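Local coordinates for lipoate-protein ligase, putative (Streptococcus pneumoniae, PDB 1VQZ), which is a putative lipoate-protein ligase that combines a lipoyl protein ligase A/B family catalytic domain with a bacterial lipoate protein ligase C-terminal region, at residues Cys160-Ser168 with Val193-Ile204. Residues are numbered along the deposited sequence; the frame is centred on the assembly and turned at random.
With EDO (1,2-ethanediol), chain R.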
ATOM      1  N   CYS A 160       6.947  -4.578  -2.315  1.00 33.45           N
ATOM      2  CA  CYS A 160       7.199  -6.033  -2.303  1.00 33.32           C
ATOM      3  C   CYS A 160       8.204  -6.406  -3.408  1.00 29.60           C
ATOM      4  O   CYS A 160       8.054  -6.010  -4.569  1.00 27.38           O
ATOM      5  CB  CYS A 160       5.873  -6.786  -2.613  1.00 31.67           C
ATOM      6  SG  CYS A 160       4.597  -6.480  -1.392  1.00 41.61           S
ATOM      7  N   LEU A 161       9.205  -7.188  -3.051  1.00 29.18           N
ATOM      8  CA  LEU A 161      10.089  -7.819  -4.025  1.00 27.76           C
ATOM      9  C   LEU A 161       9.695  -9.299  -4.093  1.00 28.99           C
ATOM     10  O   LEU A 161       9.686  -9.995  -3.070  1.00 27.12           O
ATOM     11  CB  LEU A 161      11.533  -7.678  -3.560  1.00 30.61           C
ATOM     12  CG  LEU A 161      12.099  -6.260  -3.652  1.00 29.05           C
ATOM     13  CD1 LEU A 161      13.138  -5.997  -2.581  1.00 30.48           C
ATOM     14  CD2 LEU A 161      12.719  -6.034  -5.029  1.00 28.90           C
ATOM     15  N   LEU A 162       9.316  -9.757  -5.285  1.00 29.68           N
ATOM     16  CA  LEU A 162       8.856 -11.143  -5.485  1.00 27.85           C
ATOM     17  C   LEU A 162      10.080 -12.007  -5.661  1.00 28.16           C
ATOM     18  O   LEU A 162      10.701 -11.990  -6.707  1.00 26.55           O
ATOM     19  CB  LEU A 162       7.934 -11.296  -6.705  1.00 31.15           C
ATOM     20  CG  LEU A 162       6.741 -10.324  -6.799  1.00 29.45           C
ATOM     21  CD1 LEU A 162       5.934 -10.564  -8.098  1.00 33.43           C
ATOM     22  CD2 LEU A 162       5.873 -10.429  -5.581  1.00 30.97           C
ATOM     23  N   PHE A 163      10.422 -12.744  -4.595  1.00 27.58           N
ATOM     24  CA  PHE A 163      11.546 -13.599  -4.635  1.00 26.05           C
ATOM     25  C   PHE A 163      11.156 -15.021  -5.021  1.00 27.49           C
ATOM     26  O   PHE A 163      11.731 -15.574  -5.966  1.00 26.45           O
ATOM     27  CB  PHE A 163      12.378 -13.506  -3.358  1.00 26.68           C
ATOM     28  CG  PHE A 163      13.663 -14.272  -3.453  1.00 22.19           C
ATOM     29  CD1 PHE A 163      13.705 -15.623  -3.113  1.00 28.16           C
ATOM     30  CD2 PHE A 163      14.805 -13.651  -3.930  1.00 23.99           C
ATOM     31  CE1 PHE A 163      14.895 -16.330  -3.283  1.00 32.55           C
ATOM     32  CE2 PHE A 163      15.973 -14.343  -4.103  1.00 24.72           C
ATOM     33  CZ  PHE A 163      16.017 -15.674  -3.788  1.00 27.99           C
ATOM     34  N   ASP A 164      10.186 -15.601  -4.331  1.00 28.48           N
ATOM     35  CA  ASP A 164       9.631 -16.906  -4.743  1.00 28.69           C
ATOM     36  C   ASP A 164       8.219 -17.088  -4.202  1.00 27.39           C
ATOM     37  O   ASP A 164       7.877 -18.093  -3.578  1.00 27.65           O
ATOM     38  CB  ASP A 164      10.537 -18.072  -4.291  1.00 30.26           C
ATOM     39  CG  ASP A 164      10.197 -19.426  -4.979  1.00 30.60           C
ATOM     40  OD1 ASP A 164       9.421 -19.488  -5.974  1.00 29.35           O
ATOM     41  OD2 ASP A 164      10.799 -20.453  -4.545  1.00 32.76           O
ATOM     42  N   VAL A 165       7.406 -16.074  -4.424  1.00 27.02           N
ATOM     43  CA  VAL A 165       6.071 -16.043  -3.919  1.00 24.10           C
ATOM     44  C   VAL A 165       5.233 -17.072  -4.686  1.00 24.02           C
ATOM     45  O   VAL A 165       5.410 -17.262  -5.907  1.00 27.22           O
ATOM     46  CB  VAL A 165       5.484 -14.613  -4.076  1.00 25.76           C
ATOM     47  CG1 VAL A 165       4.056 -14.521  -3.468  1.00 30.15           C
ATOM     48  CG2 VAL A 165       6.426 -13.607  -3.425  1.00 27.40           C
ATOM     49  N   ASP A 166       4.297 -17.709  -4.007  1.00 26.36           N
ATOM     50  CA  ASP A 166       3.281 -18.513  -4.707  1.00 29.20           C
ATOM     51  C   ASP A 166       2.282 -17.553  -5.343  1.00 28.81           C
ATOM     52  O   ASP A 166       1.458 -16.939  -4.664  1.00 29.35           O
ATOM     53  CB  ASP A 166       2.645 -19.486  -3.729  1.00 29.58           C
ATOM     54  CG  ASP A 166       1.707 -20.480  -4.394  1.00 32.98           C
ATOM     55  OD1 ASP A 166       1.399 -20.364  -5.612  1.00 32.07           O
ATOM     56  OD2 ASP A 166       1.256 -21.375  -3.649  1.00 32.92           O
ATOM     57  N   LEU A 167       2.375 -17.406  -6.664  1.00 30.56           N
ATOM     58  CA  LEU A 167       1.557 -16.438  -7.394  1.00 29.54           C
ATOM     59  C   LEU A 167       0.133 -16.965  -7.649  1.00 30.48           C
ATOM     60  O   LEU A 167      -0.663 -16.256  -8.251  1.00 27.34           O
ATOM     61  CB  LEU A 167       2.211 -16.077  -8.740  1.00 29.31           C
ATOM     62  CG  LEU A 167       3.647 -15.544  -8.705  1.00 33.80           C
ATOM     63  CD1 LEU A 167       4.211 -15.373 -10.155  1.00 39.41           C
ATOM     64  CD2 LEU A 167       3.750 -14.280  -7.897  1.00 40.33           C
ATOM     65  N   SER A 168      -0.172 -18.200  -7.218  1.00 28.81           N
ATOM     66  CA  SER A 168      -1.484 -18.801  -7.465  1.00 29.67           C
ATOM     67  C   SER A 168      -2.513 -18.552  -6.358  1.00 30.62           C
ATOM     68  O   SER A 168      -3.700 -18.837  -6.537  1.00 30.66           O
ATOM     69  CB  SER A 168      -1.343 -20.314  -7.690  1.00 31.11           C
ATOM     70  OG  SER A 168      -1.138 -20.992  -6.455  1.00 30.99           O
ATOM     71  N   VAL A 193       4.494 -10.610 -14.613  1.00 38.67           N
ATOM     72  CA  VAL A 193       5.385 -10.695 -13.425  1.00 38.24           C
ATOM     73  C   VAL A 193       6.320 -11.922 -13.382  1.00 37.93           C
ATOM     74  O   VAL A 193       6.041 -12.965 -13.985  1.00 39.35           O
ATOM     75  CB  VAL A 193       4.601 -10.665 -12.106  1.00 39.03           C
ATOM     76  CG1 VAL A 193       3.507  -9.577 -12.163  1.00 41.50           C
ATOM     77  CG2 VAL A 193       3.968 -12.013 -11.793  1.00 44.32           C
ATOM     78  N   THR A 194       7.431 -11.788 -12.656  1.00 31.77           N
ATOM     79  CA  THR A 194       8.308 -12.912 -12.373  1.00 30.61           C
ATOM     80  C   THR A 194       8.860 -12.859 -10.933  1.00 30.22           C
ATOM     81  O   THR A 194       8.880 -11.800 -10.298  1.00 27.65           O
ATOM     82  CB  THR A 194       9.490 -12.935 -13.334  1.00 33.33           C
ATOM     83  OG1 THR A 194      10.325 -14.069 -13.044  1.00 34.42           O
ATOM     84  CG2 THR A 194      10.301 -11.603 -13.207  1.00 32.41           C
ATOM     85  N   ASN A 195       9.283 -14.028 -10.446  1.00 25.82           N
ATOM     86  CA  ASN A 195       9.988 -14.171  -9.199  1.00 28.05           C
ATOM     87  C   ASN A 195      11.487 -14.144  -9.469  1.00 26.75           C
ATOM     88  O   ASN A 195      11.982 -14.706 -10.461  1.00 28.13           O
ATOM     89  CB  ASN A 195       9.567 -15.487  -8.514  1.00 29.93           C
ATOM     90  CG  ASN A 195       8.303 -15.343  -7.686  1.00 26.70           C
ATOM     91  OD1 ASN A 195       8.272 -14.580  -6.743  1.00 24.95           O
ATOM     92  ND2 ASN A 195       7.258 -16.092  -8.030  1.00 30.97           N
ATOM     93  N   ILE A 196      12.209 -13.451  -8.608  1.00 27.67           N
ATOM     94  CA  ILE A 196      13.660 -13.352  -8.727  1.00 26.37           C
ATOM     95  C   ILE A 196      14.283 -14.740  -8.853  1.00 29.30           C
ATOM     96  O   ILE A 196      15.133 -14.957  -9.741  1.00 30.21           O
ATOM     97  CB  ILE A 196      14.287 -12.521  -7.554  1.00 25.92           C
ATOM     98  CG1 ILE A 196      13.814 -11.059  -7.655  1.00 28.21           C
ATOM     99  CG2 ILE A 196      15.851 -12.610  -7.601  1.00 27.59           C
ATOM    100  CD1 ILE A 196      13.897 -10.242  -6.403  1.00 24.77           C
ATOM    101  N   ILE A 197      13.855 -15.693  -8.015  1.00 29.66           N
ATOM    102  CA  ILE A 197      14.517 -17.021  -7.974  1.00 31.52           C
ATOM    103  C   ILE A 197      14.573 -17.705  -9.365  1.00 31.63           C
ATOM    104  O   ILE A 197      15.512 -18.423  -9.699  1.00 30.59           O
ATOM    105  CB  ILE A 197      13.835 -17.969  -6.929  0.50 32.15           C
ATOM    106  CG1 ILE A 197      14.798 -19.070  -6.474  0.50 31.42           C
ATOM    107  CG2 ILE A 197      12.548 -18.576  -7.492  0.50 31.98           C
ATOM    108  CD1 ILE A 197      14.267 -19.912  -5.348  0.50 31.62           C
ATOM    109  N   ASN A 198      13.586 -17.413 -10.191  1.00 28.96           N
ATOM    110  CA  ASN A 198      13.502 -17.962 -11.515  1.00 31.04           C
ATOM    111  C   ASN A 198      14.437 -17.312 -12.497  1.00 30.54           C
ATOM    112  O   ASN A 198      14.645 -17.831 -13.559  1.00 25.98           O
ATOM    113  CB  ASN A 198      12.067 -17.847 -12.016  1.00 32.04           C
ATOM    114  CG  ASN A 198      11.113 -18.714 -11.204  1.00 38.70           C
ATOM    115  OD1 ASN A 198      11.497 -19.808 -10.728  1.00 42.25           O
ATOM    116  ND2 ASN A 198       9.866 -18.257 -11.057  1.00 38.98           N
ATOM    117  N   GLU A 199      14.985 -16.160 -12.151  1.00 30.01           N
ATOM    118  CA  GLU A 199      15.855 -15.434 -13.063  1.00 30.34           C
ATOM    119  C   GLU A 199      17.343 -15.618 -12.679  1.00 30.14           C
ATOM    120  O   GLU A 199      18.239 -15.372 -13.493  1.00 29.02           O
ATOM    121  CB  GLU A 199      15.466 -13.960 -13.037  1.00 28.18           C
ATOM    122  CG  GLU A 199      14.011 -13.681 -13.332  1.00 36.73           C
ATOM    123  CD  GLU A 199      13.578 -14.093 -14.724  1.00 31.38           C
ATOM    124  OE1 GLU A 199      14.456 -14.406 -15.552  1.00 35.94           O
ATOM    125  OE2 GLU A 199      12.347 -14.080 -14.984  1.00 38.77           O
ATOM    126  N   LEU A 200      17.573 -16.015 -11.423  1.00 31.95           N
ATOM    127  CA  LEU A 200      18.911 -16.244 -10.904  1.00 31.54           C
ATOM    128  C   LEU A 200      19.565 -17.468 -11.538  1.00 30.15           C
ATOM    129  O   LEU A 200      19.031 -18.565 -11.440  1.00 32.34           O
ATOM    130  CB  LEU A 200      18.870 -16.470  -9.397  1.00 29.93           C
ATOM    131  CG  LEU A 200      18.515 -15.286  -8.525  1.00 28.89           C
ATOM    132  CD1 LEU A 200      18.252 -15.775  -7.109  1.00 25.75           C
ATOM    133  CD2 LEU A 200      19.638 -14.268  -8.524  1.00 34.15           C
ATOM    134  N   PRO A 201      20.755 -17.292 -12.138  1.00 29.76           N
ATOM    135  CA  PRO A 201      21.552 -18.447 -12.563  1.00 30.05           C
ATOM    136  C   PRO A 201      21.945 -19.424 -11.416  1.00 29.86           C
ATOM    137  O   PRO A 201      21.998 -20.632 -11.637  1.00 26.55           O
ATOM    138  CB  PRO A 201      22.797 -17.807 -13.190  1.00 31.48           C
ATOM    139  CG  PRO A 201      22.518 -16.362 -13.345  1.00 25.80           C
ATOM    140  CD  PRO A 201      21.416 -16.003 -12.445  1.00 29.30           C
ATOM    141  N   LYS A 202      22.240 -18.900 -10.230  1.00 30.34           N
ATOM    142  CA  LYS A 202      22.479 -19.734  -9.041  1.00 30.84           C
ATOM    143  C   LYS A 202      21.432 -19.454  -7.938  1.00 32.02           C
ATOM    144  O   LYS A 202      21.094 -18.291  -7.645  1.00 29.46           O
ATOM    145  CB  LYS A 202      23.885 -19.503  -8.500  1.00 31.90           C
ATOM    146  N   LYS A 203      20.945 -20.530  -7.319  1.00 30.81           N
ATOM    147  CA  LYS A 203      19.904 -20.428  -6.331  1.00 30.52           C
ATOM    148  C   LYS A 203      20.429 -19.932  -4.999  1.00 30.83           C
ATOM    149  O   LYS A 203      21.403 -20.421  -4.507  1.00 32.12           O
ATOM    150  CB  LYS A 203      19.204 -21.778  -6.120  1.00 32.49           C
ATOM    151  N   ILE A 204      19.731 -18.960  -4.425  1.00 29.89           N
ATOM    152  CA  ILE A 204      19.920 -18.552  -3.049  1.00 30.60           C
ATOM    153  C   ILE A 204      18.572 -18.326  -2.418  1.00 30.67           C
ATOM    154  O   ILE A 204      17.553 -18.277  -3.127  1.00 28.80           O
ATOM    155  CB  ILE A 204      20.749 -17.269  -2.948  1.00 30.75           C
ATOM    156  CG1 ILE A 204      20.040 -16.114  -3.672  1.00 29.56           C
ATOM    157  CG2 ILE A 204      22.168 -17.529  -3.512  1.00 29.35           C
ATOM    158  CD1 ILE A 204      20.739 -14.755  -3.468  1.00 29.73           C
TER
HETATM  159  C1  EDO R 416      12.410 -17.622 -17.110  1.00 66.26           C
HETATM  160  O1  EDO R 416      11.618 -16.999 -16.085  1.00 58.61           O
HETATM  161  C2  EDO R 416      13.681 -16.816 -17.415  1.00 63.92           C
HETATM  162  O2  EDO R 416      13.383 -15.538 -18.008  1.00 65.97           O
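Asn195 bonds to the backbone of Val165 with both ends of its amide: OD1 accepts from Val165 N at 2.9 Å, the donor standing well above the amide carbonyl plane, and Asn195 ND2 gives a bent bond (136°) of 3.0 Å to a lone pair of Val165 O, which lies tilted from the amide plane. These two bonds fix the rotation of the buried amide and tie the turn after the strand to the 193-204 loop. Two nearly straight backbone bonds also join the segments, Ile196 N to Leu162 O (2.8 Å) and Ile197 N to Phe163 O (3.0 Å). The tight part lies round the buried Phe163 ring. With CG anti to the backbone N (chi1 -173°), the ring lies across the side chains of Ile196 and Leu200, at about a right angle to each; Ile196 CB lies 3.8 Å from Phe163 CD2, Leu200 CD1 approaches Phe163 CZ, and Ile204 O meets the ring edge in its plane. On the solvent side the exposed Leu167 and Val193 touch only through single methyls, CD1 and CG2, tip to tip at 3.7 Å. The contact thus fastens the loop leading to helix 206-220 onto the end of strand 154-162, with Val206 and Phe209 of that helix touching Phe163 and Ile196.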